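Local coordinates for putative phosphosugar isomerase (Clostridium difficile, PDB 3G68), which probably binds phosphorylated sugars and may act as an isomerase of the double-SIS family, to which glucosamine-6-phosphate synthase also belongs, at residues S208-I214 against D257-L263; A22-F26 against L156-Q160; R186-Y191 against F312-P317. All coordinates share one frame; numbering follows the deposited sequence.

Contact 1 (S208-I214 against D257-L263); sequences SKEIRII and DSTIFIL
The hydroxyl OG of S258 donates to OE2 of E210 at 2.7 Å, meeting it on the syn side but 35° out of the carboxylate plane. This bond lies toward the N-terminal end of two adjacent parallel strands, 210-215 and 258-264, in the five-stranded Rossmann-like sheet of an SIS domain. The same S258 OG accepts from the backbone N of N255, and NH1 of R212 forms a salt bridge with OE1 of E210 at 3.3 Å. The turn about CB-CG of E210 (chi2 91°) swings the carboxylate toward S258. A water further joins E210 OE1 to T259 O. The backbone bonds switch partners as in a parallel pair: T259 N to E210 O, R212 N to T259 O, F261 N to R212 O, then I214 N to F261 O at 2.8 Å and L263 N to I214 O. One face is polar at E210, S258 and R212, then apolar at I214 and I262. On the face carrying I211, T259, I213 and F261, CG2 of I211 touches the edge of the F261 ring, 3.5 Å from CD2. Helix 220-234 packs against I213, whose CG2 lies 3.8 Å from CD1 of L263.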
loop_
_atom_site.group_PDB
_atom_site.type_symbol
_atom_site.label_atom_id
_atom_site.label_comp_id
_atom_site.label_asym_id
_atom_site.label_seq_id
_atom_site.Cartn_x
_atom_site.Cartn_y
_atom_site.Cartn_z
ATOM N N SER B 208 -57.883 -17.929 -0.040
ATOM C CA SER B 208 -57.870 -18.948 -1.117
ATOM C C SER B 208 -58.977 -19.988 -0.915
ATOM O O SER B 208 -59.135 -20.536 0.166
ATOM C CB SER B 208 -56.535 -19.685 -1.210
ATOM O OG SER B 208 -55.416 -18.842 -1.389
ATOM N N LYS B 209 -59.766 -20.182 -1.960
ATOM C CA LYS B 209 -60.879 -21.126 -1.999
ATOM C C LYS B 209 -60.531 -22.342 -2.876
ATOM O O LYS B 209 -60.899 -23.441 -2.525
ATOM C CB LYS B 209 -62.119 -20.449 -2.556
ATOM C CG LYS B 209 -62.705 -19.379 -1.613
ATOM C CD LYS B 209 -63.852 -18.643 -2.233
ATOM C CE LYS B 209 -64.419 -17.596 -1.265
ATOM N NZ LYS B 209 -63.354 -16.675 -0.740
ATOM N N GLU B 210 -59.895 -22.114 -4.028
ATOM C CA GLU B 210 -59.431 -23.205 -4.909
ATOM C C GLU B 210 -58.362 -22.652 -5.800
ATOM O O GLU B 210 -58.470 -21.496 -6.295
ATOM C CB GLU B 210 -60.590 -23.862 -5.671
ATOM C CG GLU B 210 -61.419 -22.977 -6.559
ATOM C CD GLU B 210 -60.930 -22.912 -7.986
ATOM O OE1 GLU B 210 -59.843 -23.451 -8.254
ATOM O OE2 GLU B 210 -61.660 -22.311 -8.855
ATOM N N ILE B 211 -57.331 -23.451 -6.006
ATOM C CA ILE B 211 -56.155 -23.000 -6.732
ATOM C C ILE B 211 -55.804 -23.891 -7.915
ATOM O O ILE B 211 -55.973 -25.104 -7.869
ATOM C CB ILE B 211 -54.918 -22.997 -5.779
ATOM C CG1 ILE B 211 -55.143 -22.106 -4.550
ATOM C CG2 ILE B 211 -53.645 -22.531 -6.530
ATOM C CD1 ILE B 211 -54.120 -22.291 -3.423
ATOM N N ARG B 212 -55.285 -23.281 -8.969
ATOM C CA ARG B 212 -54.726 -23.996 -10.094
ATOM C C ARG B 212 -53.348 -23.377 -10.375
ATOM O O ARG B 212 -53.173 -22.185 -10.205
ATOM C CB ARG B 212 -55.641 -23.929 -11.327
ATOM C CG ARG B 212 -56.892 -24.738 -11.123
ATOM C CD ARG B 212 -57.680 -24.815 -12.412
ATOM N NE ARG B 212 -58.904 -25.570 -12.217
ATOM C CZ ARG B 212 -60.031 -25.060 -11.764
ATOM N NH1 ARG B 212 -60.151 -23.758 -11.486
ATOM N NH2 ARG B 212 -61.082 -25.860 -11.604
ATOM N N ILE B 213 -52.361 -24.196 -10.692
ATOM C CA ILE B 213 -51.010 -23.717 -11.029
ATOM C C ILE B 213 -50.819 -24.069 -12.505
ATOM O O ILE B 213 -51.146 -25.187 -12.920
ATOM C CB ILE B 213 -49.901 -24.387 -10.191
ATOM C CG1 ILE B 213 -50.179 -24.211 -8.705
ATOM C CG2 ILE B 213 -48.515 -23.793 -10.552
ATOM C CD1 ILE B 213 -49.184 -24.990 -7.810
ATOM N N ILE B 214 -50.333 -23.108 -13.295
ATOM C CA ILE B 214 -50.053 -23.333 -14.714
ATOM C C ILE B 214 -48.546 -23.155 -14.898
ATOM O O ILE B 214 -48.005 -22.081 -14.558
ATOM C CB ILE B 214 -50.804 -22.347 -15.624
ATOM C CG1 ILE B 214 -52.300 -22.338 -15.301
ATOM C CG2 ILE B 214 -50.534 -22.660 -17.101
ATOM C CD1 ILE B 214 -53.078 -21.355 -16.113
ATOM N N ASP B 257 -63.921 -16.724 -7.950
ATOM C CA ASP B 257 -63.366 -17.328 -6.728
ATOM C C ASP B 257 -62.119 -18.211 -6.979
ATOM O O ASP B 257 -61.596 -18.810 -6.018
ATOM C CB ASP B 257 -64.428 -18.181 -6.010
ATOM C CG ASP B 257 -65.456 -17.365 -5.217
ATOM O OD1 ASP B 257 -65.240 -16.168 -4.881
ATOM O OD2 ASP B 257 -66.486 -17.987 -4.890
ATOM N N SER B 258 -61.658 -18.325 -8.235
ATOM C CA SER B 258 -60.479 -19.116 -8.572
ATOM C C SER B 258 -59.192 -18.320 -8.302
ATOM O O SER B 258 -59.126 -17.093 -8.592
ATOM C CB SER B 258 -60.450 -19.460 -10.079
ATOM O OG SER B 258 -61.603 -20.182 -10.490
ATOM N N THR B 259 -58.195 -19.020 -7.774
ATOM C CA THR B 259 -56.839 -18.523 -7.607
ATOM C C THR B 259 -55.968 -19.274 -8.604
ATOM O O THR B 259 -56.043 -20.528 -8.700
ATOM C CB THR B 259 -56.332 -18.721 -6.199
ATOM O OG1 THR B 259 -57.148 -17.961 -5.289
ATOM C CG2 THR B 259 -54.855 -18.248 -6.086
ATOM N N ILE B 260 -55.115 -18.528 -9.306
ATOM C CA ILE B 260 -54.196 -19.112 -10.306
ATOM C C ILE B 260 -52.792 -18.569 -10.129
ATOM O O ILE B 260 -52.580 -17.358 -10.004
ATOM C CB ILE B 260 -54.584 -18.884 -11.807
ATOM C CG1 ILE B 260 -56.043 -19.224 -12.079
ATOM C CG2 ILE B 260 -53.701 -19.748 -12.722
ATOM C CD1 ILE B 260 -56.968 -18.157 -11.674
ATOM N N PHE B 261 -51.831 -19.505 -10.080
ATOM C CA PHE B 261 -50.403 -19.204 -10.004
ATOM C C PHE B 261 -49.837 -19.594 -11.360
ATOM O O PHE B 261 -50.053 -20.739 -11.807
ATOM C CB PHE B 261 -49.694 -19.989 -8.918
ATOM C CG PHE B 261 -50.074 -19.567 -7.564
ATOM C CD1 PHE B 261 -49.506 -18.422 -7.010
ATOM C CD2 PHE B 261 -51.027 -20.259 -6.845
ATOM C CE1 PHE B 261 -49.861 -17.983 -5.760
ATOM C CE2 PHE B 261 -51.386 -19.835 -5.552
ATOM C CZ PHE B 261 -50.799 -18.696 -5.011
ATOM N N ILE B 262 -49.179 -18.641 -12.023
ATOM C CA ILE B 262 -48.520 -18.892 -13.310
ATOM C C ILE B 262 -47.002 -18.872 -13.080
ATOM O O ILE B 262 -46.436 -17.865 -12.654
ATOM C CB ILE B 262 -48.954 -17.895 -14.407
ATOM C CG1 ILE B 262 -50.490 -18.025 -14.623
ATOM C CG2 ILE B 262 -48.213 -18.198 -15.724
ATOM C CD1 ILE B 262 -51.087 -17.229 -15.798
ATOM N N LEU B 263 -46.373 -20.015 -13.334
ATOM C CA LEU B 263 -44.922 -20.186 -13.209
ATOM C C LEU B 263 -44.397 -19.923 -14.620
ATOM O O LEU B 263 -44.479 -20.783 -15.488
ATOM C CB LEU B 263 -44.617 -21.604 -12.733
ATOM C CG LEU B 263 -45.258 -22.026 -11.400
ATOM C CD1 LEU B 263 -44.781 -23.465 -11.025
ATOM C CD2 LEU B 263 -44.894 -21.034 -10.320
HETATM O O HOH W 1 -55.798 -16.715 -3.322
HETATM O O HOH W 2 -59.509 -18.833 -4.338
HETATM O O HOH W 3 -58.358 -21.920 -9.896
#

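Contact 2 (A22-F26 against L156-Q160); sequences ADSLF and LLGLQ
The short helix 22-25 ends beside the long helix 145-165, its last turn closed by F26 N bonding to A22 O at 3.0 Å, and the nearest CA pairs are A22 with L156 and F26 with L157. This is helix packing at the SIS domain: helix 22-25 packs by its last turn and F26 against helix 145-165, in which L159 packs on helix 43-59, and L156 and L159 on helix 170-184. F26 carries most of the apolar contact. With CG anti to its carbonyl carbon, its ring is directed at the backbone between L156 and L157, and one face receives L157 N, 3.8 Å above the plane and offset toward the rim, together with the carbonyl carbon of L156. The opposite face is met by CB of its own neighbour L25. On the same side of the ring as L157 N, CB of L156 comes 3.6 Å from CE2 and CB of L157 comes 3.8 Å from CE1, while N153 and L131 also touch this side chain. Q160 crosses F26 at about a right angle and, bent at chi2 (-90°), brings its amide to the polar side of the contact. There NE2 is shared between the hydroxyl of Y173, in helix 170-184, and OD1 of D23, to which it donates at 2.9 Å, nearly straight at 162° and with the acceptor only 3° out of the amide plane. R163 forms a salt bridge with the same D23 OD1, so the carboxylate oxygen is gripped by two donors from helix 145-165. The other end of the amide is held through water: one molecule donates to Q160 OE1 at 2.7 Å and to the backbone O of D23 at 2.9 Å.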
loop_
_atom_site.group_PDB
_atom_site.type_symbol
_atom_site.label_atom_id
_atom_site.label_comp_id
_atom_site.label_asym_id
_atom_site.label_seq_id
_atom_site.Cartn_x
_atom_site.Cartn_y
_atom_site.Cartn_z
ATOM N N ALA B 22 -20.830 -37.286 -3.846
ATOM C CA ALA B 22 -21.302 -38.006 -5.045
ATOM C C ALA B 22 -20.320 -39.025 -5.589
ATOM O O ALA B 22 -20.734 -40.105 -6.024
ATOM C CB ALA B 22 -21.671 -37.041 -6.156
ATOM N N ASP B 23 -19.034 -38.688 -5.616
ATOM C CA ASP B 23 -18.028 -39.651 -6.095
ATOM C C ASP B 23 -18.047 -40.938 -5.264
ATOM O O ASP B 23 -17.864 -42.020 -5.807
ATOM C CB ASP B 23 -16.612 -39.047 -6.100
ATOM C CG ASP B 23 -16.388 -38.054 -7.220
ATOM O OD1 ASP B 23 -17.238 -37.949 -8.126
ATOM O OD2 ASP B 23 -15.333 -37.367 -7.202
ATOM N N SER B 24 -18.266 -40.821 -3.958
ATOM C CA SER B 24 -18.340 -41.992 -3.078
ATOM C C SER B 24 -19.652 -42.737 -3.260
ATOM O O SER B 24 -19.657 -43.943 -3.511
ATOM C CB SER B 24 -18.147 -41.590 -1.605
ATOM O OG SER B 24 -18.391 -42.675 -0.708
ATOM N N LEU B 25 -20.765 -42.011 -3.187
ATOM C CA LEU B 25 -22.083 -42.615 -3.240
ATOM C C LEU B 25 -22.387 -43.390 -4.539
ATOM O O LEU B 25 -22.926 -44.485 -4.478
ATOM C CB LEU B 25 -23.181 -41.572 -2.977
ATOM C CG LEU B 25 -24.586 -42.156 -2.823
ATOM C CD1 LEU B 25 -24.638 -43.037 -1.587
ATOM C CD2 LEU B 25 -25.612 -41.033 -2.732
ATOM N N PHE B 26 -22.006 -42.831 -5.685
ATOM C CA PHE B 26 -22.306 -43.424 -6.984
ATOM C C PHE B 26 -21.165 -44.242 -7.614
ATOM O O PHE B 26 -21.252 -44.642 -8.783
ATOM C CB PHE B 26 -22.702 -42.294 -7.927
ATOM C CG PHE B 26 -23.941 -41.570 -7.480
ATOM C CD1 PHE B 26 -25.189 -42.191 -7.587
ATOM C CD2 PHE B 26 -23.874 -40.290 -6.926
ATOM C CE1 PHE B 26 -26.354 -41.543 -7.155
ATOM C CE2 PHE B 26 -25.053 -39.639 -6.498
ATOM C CZ PHE B 26 -26.286 -40.270 -6.632
ATOM N N LEU B 156 -27.335 -36.298 -10.162
ATOM C CA LEU B 156 -25.970 -36.753 -9.894
ATOM C C LEU B 156 -25.759 -38.159 -10.460
ATOM O O LEU B 156 -24.749 -38.386 -11.145
ATOM C CB LEU B 156 -25.649 -36.679 -8.408
ATOM C CG LEU B 156 -25.499 -35.216 -7.958
ATOM C CD1 LEU B 156 -25.412 -35.120 -6.464
ATOM C CD2 LEU B 156 -24.283 -34.550 -8.633
ATOM N N LEU B 157 -26.720 -39.055 -10.235
ATOM C CA LEU B 157 -26.691 -40.412 -10.826
ATOM C C LEU B 157 -26.404 -40.328 -12.320
ATOM O O LEU B 157 -25.517 -41.041 -12.826
ATOM C CB LEU B 157 -27.994 -41.181 -10.602
ATOM C CG LEU B 157 -28.166 -42.556 -11.309
ATOM C CD1 LEU B 157 -27.104 -43.565 -10.803
ATOM C CD2 LEU B 157 -29.613 -43.073 -11.135
ATOM N N GLY B 158 -27.166 -39.475 -13.010
ATOM C CA GLY B 158 -27.004 -39.237 -14.445
ATOM C C GLY B 158 -25.605 -38.768 -14.789
ATOM O O GLY B 158 -24.920 -39.374 -15.603
ATOM N N LEU B 159 -25.176 -37.693 -14.144
ATOM C CA LEU B 159 -23.856 -37.112 -14.375
ATOM C C LEU B 159 -22.688 -38.093 -14.158
ATOM O O LEU B 159 -21.715 -38.096 -14.915
ATOM C CB LEU B 159 -23.694 -35.848 -13.500
ATOM C CG LEU B 159 -24.482 -34.612 -13.979
ATOM C CD1 LEU B 159 -24.487 -33.469 -12.916
ATOM C CD2 LEU B 159 -23.896 -34.105 -15.315
ATOM N N GLN B 160 -22.797 -38.889 -13.106
ATOM C CA GLN B 160 -21.812 -39.901 -12.713
ATOM C C GLN B 160 -21.738 -41.026 -13.735
ATOM O O GLN B 160 -20.651 -41.493 -14.072
ATOM C CB GLN B 160 -22.160 -40.445 -11.324
ATOM C CG GLN B 160 -21.874 -39.433 -10.171
ATOM C CD GLN B 160 -20.464 -39.552 -9.615
ATOM O OE1 GLN B 160 -19.925 -40.644 -9.538
ATOM N NE2 GLN B 160 -19.882 -38.425 -9.174
HETATM O O HOH W 4 -17.680 -41.914 -8.727
#

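Contact 3 (R186-Y191 against F312-P317)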
loop_
_atom_site.group_PDB
_atom_site.type_symbol
_atom_site.label_atom_id
_atom_site.label_comp_id
_atom_site.label_asym_id
_atom_site.label_seq_id
_atom_site.Cartn_x
_atom_site.Cartn_y
_atom_site.Cartn_z
ATOM N N ARG B 186 -28.759 -19.331 -5.254
ATOM C CA ARG B 186 -29.853 -18.350 -5.395
ATOM C C ARG B 186 -31.058 -18.674 -4.528
ATOM O O ARG B 186 -31.981 -17.857 -4.404
ATOM C CB ARG B 186 -30.305 -18.283 -6.856
ATOM C CG ARG B 186 -29.176 -17.802 -7.747
ATOM C CD ARG B 186 -29.691 -17.561 -9.121
ATOM N NE ARG B 186 -28.681 -16.969 -9.966
ATOM C CZ ARG B 186 -28.899 -16.537 -11.199
ATOM N NH1 ARG B 186 -30.102 -16.622 -11.746
ATOM N NH2 ARG B 186 -27.897 -15.999 -11.887
ATOM N N PHE B 187 -31.066 -19.862 -3.930
ATOM C CA PHE B 187 -32.206 -20.339 -3.144
ATOM C C PHE B 187 -32.602 -19.349 -2.056
ATOM O O PHE B 187 -33.763 -18.965 -1.964
ATOM C CB PHE B 187 -31.869 -21.730 -2.599
ATOM C CG PHE B 187 -32.995 -22.430 -1.887
ATOM C CD1 PHE B 187 -33.373 -22.060 -0.596
ATOM C CD2 PHE B 187 -33.616 -23.562 -2.477
ATOM C CE1 PHE B 187 -34.390 -22.751 0.077
ATOM C CE2 PHE B 187 -34.631 -24.243 -1.824
ATOM C CZ PHE B 187 -35.023 -23.861 -0.552
ATOM N N GLU B 188 -31.636 -18.932 -1.235
ATOM C CA GLU B 188 -31.876 -17.976 -0.137
ATOM C C GLU B 188 -32.440 -16.667 -0.636
ATOM O O GLU B 188 -33.394 -16.153 -0.052
ATOM C CB GLU B 188 -30.550 -17.696 0.596
ATOM C CG GLU B 188 -30.615 -16.690 1.738
ATOM C CD GLU B 188 -31.160 -17.270 3.021
ATOM O OE1 GLU B 188 -31.331 -18.511 3.108
ATOM O OE2 GLU B 188 -31.393 -16.471 3.952
ATOM N N ALA B 189 -31.833 -16.104 -1.689
ATOM C CA ALA B 189 -32.321 -14.835 -2.264
ATOM C C ALA B 189 -33.788 -14.962 -2.740
ATOM O O ALA B 189 -34.627 -14.060 -2.490
ATOM C CB ALA B 189 -31.416 -14.372 -3.408
ATOM N N VAL B 190 -34.095 -16.086 -3.400
ATOM C CA VAL B 190 -35.478 -16.353 -3.851
ATOM C C VAL B 190 -36.450 -16.478 -2.652
ATOM O O VAL B 190 -37.567 -15.956 -2.679
ATOM C CB VAL B 190 -35.522 -17.578 -4.820
ATOM C CG1 VAL B 190 -36.993 -18.030 -5.088
ATOM C CG2 VAL B 190 -34.766 -17.245 -6.115
ATOM N N TYR B 191 -36.017 -17.164 -1.593
ATOM C CA TYR B 191 -36.798 -17.313 -0.365
ATOM C C TYR B 191 -37.155 -15.934 0.237
ATOM O O TYR B 191 -38.322 -15.652 0.579
ATOM C CB TYR B 191 -36.005 -18.173 0.624
ATOM C CG TYR B 191 -36.727 -18.539 1.888
ATOM C CD1 TYR B 191 -36.840 -17.643 2.922
ATOM C CD2 TYR B 191 -37.255 -19.823 2.063
ATOM C CE1 TYR B 191 -37.487 -17.984 4.085
ATOM C CE2 TYR B 191 -37.910 -20.173 3.222
ATOM C CZ TYR B 191 -38.032 -19.238 4.217
ATOM O OH TYR B 191 -38.681 -19.509 5.384
ATOM N N PHE B 312 -34.275 -25.940 -9.044
ATOM C CA PHE B 312 -33.834 -25.671 -7.665
ATOM C C PHE B 312 -34.282 -24.354 -7.086
ATOM O O PHE B 312 -33.909 -24.043 -5.957
ATOM C CB PHE B 312 -32.319 -25.836 -7.550
ATOM C CG PHE B 312 -31.897 -27.201 -7.873
ATOM C CD1 PHE B 312 -32.333 -28.266 -7.075
ATOM C CD2 PHE B 312 -31.149 -27.474 -9.018
ATOM C CE1 PHE B 312 -31.981 -29.584 -7.412
ATOM C CE2 PHE B 312 -30.794 -28.783 -9.330
ATOM C CZ PHE B 312 -31.212 -29.831 -8.523
ATOM N N ASN B 313 -35.021 -23.560 -7.865
ATOM C CA ASN B 313 -35.554 -22.306 -7.377
ATOM C C ASN B 313 -37.030 -22.047 -7.606
ATOM O O ASN B 313 -37.622 -21.342 -6.812
ATOM C CB ASN B 313 -34.853 -21.136 -8.078
ATOM C CG ASN B 313 -33.339 -21.101 -7.881
ATOM O OD1 ASN B 313 -32.655 -20.538 -8.723
ATOM N ND2 ASN B 313 -32.820 -21.656 -6.778
ATOM N N PHE B 314 -37.629 -22.586 -8.673
ATOM C CA PHE B 314 -38.948 -22.081 -9.110
ATOM C C PHE B 314 -40.112 -22.170 -8.133
ATOM O O PHE B 314 -40.885 -21.209 -8.014
ATOM C CB PHE B 314 -39.393 -22.661 -10.461
ATOM C CG PHE B 314 -39.770 -21.607 -11.436
ATOM C CD1 PHE B 314 -40.848 -20.775 -11.196
ATOM C CD2 PHE B 314 -38.991 -21.401 -12.579
ATOM C CE1 PHE B 314 -41.182 -19.758 -12.118
ATOM C CE2 PHE B 314 -39.287 -20.395 -13.460
ATOM C CZ PHE B 314 -40.379 -19.563 -13.224
ATOM N N ILE B 315 -40.244 -23.290 -7.432
ATOM C CA ILE B 315 -41.384 -23.476 -6.550
ATOM C C ILE B 315 -41.143 -23.088 -5.087
ATOM O O ILE B 315 -42.038 -23.243 -4.257
ATOM C CB ILE B 315 -42.039 -24.879 -6.675
ATOM C CG1 ILE B 315 -41.143 -26.004 -6.197
ATOM C CG2 ILE B 315 -42.476 -25.154 -8.108
ATOM C CD1 ILE B 315 -41.938 -27.323 -6.067
ATOM N N VAL B 316 -39.957 -22.557 -4.778
ATOM C CA VAL B 316 -39.673 -22.032 -3.415
ATOM C C VAL B 316 -40.831 -21.160 -2.888
ATOM O O VAL B 316 -41.283 -21.378 -1.760
ATOM C CB VAL B 316 -38.302 -21.293 -3.350
ATOM C CG1 VAL B 316 -38.111 -20.516 -2.043
ATOM C CG2 VAL B 316 -37.203 -22.286 -3.486
ATOM N N PRO B 317 -41.300 -20.167 -3.678
ATOM C CA PRO B 317 -42.435 -19.340 -3.223
ATOM C C PRO B 317 -43.694 -20.092 -2.850
ATOM O O PRO B 317 -44.364 -19.726 -1.889
ATOM C CB PRO B 317 -42.691 -18.395 -4.403
ATOM C CG PRO B 317 -41.828 -18.880 -5.490
ATOM C CD PRO B 317 -40.727 -19.620 -4.923
#
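One face of the F187 ring receives the methyl CG2 of V316, a CH-pi contact with the carbon 4.0 Å from the ring centroid and 26° off the ring normal. At the edge, near the ring plane, lies the backbone O of F312, 3.5 Å from CD2, and the ring of Y148 meets F187 edge-to-face. V316 divides its branches: CG2 goes to F187, whereas CG1, anti to the backbone N (chi1 169°), reaches Y191 and comes 3.8 Å from its CA. V190 sets CG1 3.9 Å from CB of V316, and the same methyl approaches the O of N313 and CD of P317. No hydrogen bond joins the two segments. The amide of N313 instead turns to the C-terminal end of helix 170-184, where ND2 donates to A183 O, with a weak bond to F312 O at 2.7 Å. R186 touches N313 OD1 through CB, but its guanidinium runs outward to a salt bridge with E137 of the second subunit. Geometrically this is a type I turn, N313 to V316, running into helix 316-324 and packing on residues 187-191, within a double-SIS protein.

Overall arrangement
All three contacts are largely buried, but they join different elements. Contact 1 pairs two strands of the second five-stranded sheet, contact 2 packs a short helix on helix 145-165, and contact 3 sets a turn and helix start against another helix. Contacts 1 and 2 lie on opposite sides of the chain's centre, their centres about 37 Å apart; contact 3, nearer the middle, touches contact 1 where L263 CA meets F314 CE1 at 3.9 Å. Chemistry follows place: regular backbone bonds with a charged, watered end in contact 1, a ring plus one amide–carboxylate bond in contact 2, and apolar packing in contact 3, which alone has another chain at its segments.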